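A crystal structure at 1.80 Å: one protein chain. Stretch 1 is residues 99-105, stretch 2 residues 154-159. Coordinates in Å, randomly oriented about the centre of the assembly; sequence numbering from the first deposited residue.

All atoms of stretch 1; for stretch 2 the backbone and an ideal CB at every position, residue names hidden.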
# COMPACT_ATOMS: atom_id res chain seq x y z
N PRO A 99 1.85 -1.21 -21.01
CA PRO A 99 2.12 0.21 -21.25
C PRO A 99 1.38 1.11 -20.26
O PRO A 99 1.31 2.31 -20.45
CB PRO A 99 1.55 0.42 -22.64
CG PRO A 99 0.28 -0.39 -22.56
CD PRO A 99 0.68 -1.65 -21.80
N ASP A 100 0.85 0.50 -19.21
CA ASP A 100 0.07 1.20 -18.21
C ASP A 100 0.82 2.19 -17.35
O ASP A 100 0.32 3.27 -17.09
CB ASP A 100 -0.65 0.20 -17.30
CG ASP A 100 -1.54 -0.74 -18.08
OD1 ASP A 100 -2.29 -0.25 -18.95
OD2 ASP A 100 -1.47 -1.95 -17.85
N GLY A 101 1.97 1.77 -16.83
CA GLY A 101 2.76 2.63 -15.97
C GLY A 101 3.05 1.89 -14.68
O GLY A 101 2.78 0.69 -14.58
N GLN A 102 3.59 2.61 -13.69
CA GLN A 102 3.91 2.01 -12.38
C GLN A 102 2.65 1.75 -11.57
O GLN A 102 1.83 2.65 -11.37
CB GLN A 102 4.88 2.91 -11.61
CG GLN A 102 6.15 3.18 -12.40
CD GLN A 102 7.25 3.87 -11.61
OE1 GLN A 102 8.35 4.05 -12.13
NE2 GLN A 102 6.98 4.22 -10.37
N GLN A 103 2.49 0.50 -11.15
CA GLN A 103 1.32 0.06 -10.40
C GLN A 103 1.74 -0.95 -9.38
O GLN A 103 2.83 -1.54 -9.50
CB GLN A 103 0.32 -0.63 -11.32
CG GLN A 103 0.16 0.03 -12.64
CD GLN A 103 -0.97 -0.56 -13.43
OE1 GLN A 103 -1.10 -1.78 -13.54
NE2 GLN A 103 -1.82 0.30 -13.98
N LEU A 104 0.88 -1.21 -8.41
CA LEU A 104 1.19 -2.18 -7.36
C LEU A 104 0.86 -3.62 -7.75
O LEU A 104 -0.25 -3.92 -8.19
CB LEU A 104 0.50 -1.84 -6.04
CG LEU A 104 0.75 -0.46 -5.42
CD1 LEU A 104 0.33 -0.50 -3.96
CD2 LEU A 104 2.19 -0.09 -5.51
N LYS A 105 1.83 -4.50 -7.58
CA LYS A 105 1.68 -5.91 -7.90
C LYS A 105 2.30 -6.72 -6.78
O LYS A 105 3.12 -6.21 -6.00
CB LYS A 105 2.44 -6.25 -9.19
CG LYS A 105 2.01 -5.49 -10.46
CD LYS A 105 0.67 -5.99 -10.98
CE LYS A 105 0.48 -5.61 -12.45
NZ LYS A 105 -0.90 -5.98 -12.90
N UNK A 154 -10.22 -1.19 -9.57
CA UNK A 154 -9.58 0.03 -9.09
C UNK A 154 -8.12 -0.21 -8.72
O UNK A 154 -7.78 -0.42 -7.56
CB UNK A 154 -10.34 0.59 -7.88
N UNK A 155 -7.26 -0.17 -9.74
CA UNK A 155 -5.84 -0.41 -9.56
C UNK A 155 -5.15 0.70 -8.77
O UNK A 155 -5.52 1.87 -8.86
CB UNK A 155 -5.17 -0.57 -10.93
N UNK A 156 -4.17 0.30 -7.96
CA UNK A 156 -3.39 1.25 -7.17
C UNK A 156 -2.20 1.59 -8.05
O UNK A 156 -1.39 0.72 -8.38
CB UNK A 156 -2.97 0.69 -5.81
N UNK A 157 -2.15 2.84 -8.50
CA UNK A 157 -1.08 3.30 -9.38
C UNK A 157 -0.16 4.31 -8.69
O UNK A 157 -0.54 4.98 -7.73
CB UNK A 157 -1.68 3.92 -10.64
N UNK A 158 1.07 4.41 -9.20
CA UNK A 158 2.06 5.30 -8.63
C UNK A 158 2.49 6.37 -9.62
O UNK A 158 2.99 6.06 -10.71
CB UNK A 158 3.28 4.50 -8.16
N UNK A 159 2.28 7.63 -9.27
CA UNK A 159 2.72 8.72 -10.11
C UNK A 159 2.73 10.03 -9.34
O UNK A 159 2.10 10.15 -8.28
CB UNK A 159 1.83 8.83 -11.35

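Stretch 2 runs as an extended strand beside Gln103, at 123° to the strand there, and its backbone is secured by hydrogen bonds that do not depend on side chains, apart from the N-H that position 158 must supply. The amide N of position 158 donates to Gln102 O at 2.9 Å, and Leu104 N donates to the carbonyl O of position 156 at 3.0 Å. These bonds flank a single bridge between Gln103 and position 157, where the CA atoms come within 4.2 Å of each other.

Position 154 has nothing of stretch 1 within 5.5 Å of its ideal CB, so this contact leaves the choice open. The residue is Lys154, whose amine is hydrogen-bonded elsewhere in the structure.

At position 155 CA-to-CB points toward stretch 1, and the ideal CB lies 4.6 Å from Gln103 NE2. Beyond it stretch 1 offers two acceptors, the amide oxygen of Gln103 and, farther off, the carboxylate of Asp100. A short polar residue would leave the carboxylate unmet; a long donor, lysine or arginine, suits better, and arginine can serve several acceptors at once. The residue is Arg155. Its extended chain (m, then t, t) brings NH1 to Gln103 OE1 at 3.0 Å, a hydrogen bond at the edge of the guanidinium. NH1 also forms a salt bridge with Asp100 OD2 at 3.4 Å, although the hydrogen bond within it is weak. A water reinforces the pairing, donating to Asp100 OD2 (2.8 Å) and accepting from Arg155 NH2 (2.8 Å).

Position 156 points sideways, but its ideal CB is 3.9 Å from Leu104 CG. Such an apolar neighbour favours leucine, isoleucine, valine or methionine. Leu156 is found, and its CD1 packs against Leu104 CD1 at 3.8 Å.

Position 157 also points sideways, with its ideal CB 3.8 Å from Gln102 O and 4.7 Å from Gln103 CG. Beta-branched residues suit the extended backbone, and threonine would be as plausible as valine or isoleucine beside the glutamine. In Val157, CG1 lies 3.7 Å from Gln103 NE2, a simple packing contact.

Position 158 points toward stretch 1, its ideal CB 4.0 Å from Gln102 O and 5.4 Å from Leu104 CD2. With the leucine methyl on offer, a compact apolar residue is apt, valine or isoleucine especially in a strand. Val158, in the t rotamer, sets CG2 3.9 Å from Leu104 CD2, while CG1 lies 4.0 Å from Gln102 NE2, so the valine touches both residues.

Position 159 points sideways with no atom of stretch 1 near its CB, and many residues would do. Ser159 makes no contact here.

Stretch 2 154-159: KRLVVS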
# COMPACT_ATOMS: atom_id res chain seq x y z
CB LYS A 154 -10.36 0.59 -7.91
CG LYS A 154 -11.73 1.03 -8.34
CD LYS A 154 -12.47 1.75 -7.24
CE LYS A 154 -13.89 2.09 -7.68
NZ LYS A 154 -13.90 2.63 -9.08
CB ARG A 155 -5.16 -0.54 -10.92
CG ARG A 155 -5.77 -1.58 -11.85
CD ARG A 155 -4.85 -1.79 -13.01
NE ARG A 155 -5.44 -2.55 -14.10
CZ ARG A 155 -4.76 -2.98 -15.15
NH1 ARG A 155 -3.46 -2.73 -15.22
NH2 ARG A 155 -5.37 -3.59 -16.16
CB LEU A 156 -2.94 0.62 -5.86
CG LEU A 156 -4.03 0.37 -4.81
CD1 LEU A 156 -3.41 -0.07 -3.52
CD2 LEU A 156 -4.80 1.61 -4.55
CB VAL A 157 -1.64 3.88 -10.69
CG1 VAL A 157 -2.51 2.84 -11.38
CG2 VAL A 157 -2.43 5.14 -10.44
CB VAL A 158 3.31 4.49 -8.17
CG1 VAL A 158 4.36 5.40 -7.53
CG2 VAL A 158 2.91 3.41 -7.18
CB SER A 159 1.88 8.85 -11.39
OG SER A 159 0.70 9.60 -11.18
O HOH W 1 -3.17 -4.17 -17.87
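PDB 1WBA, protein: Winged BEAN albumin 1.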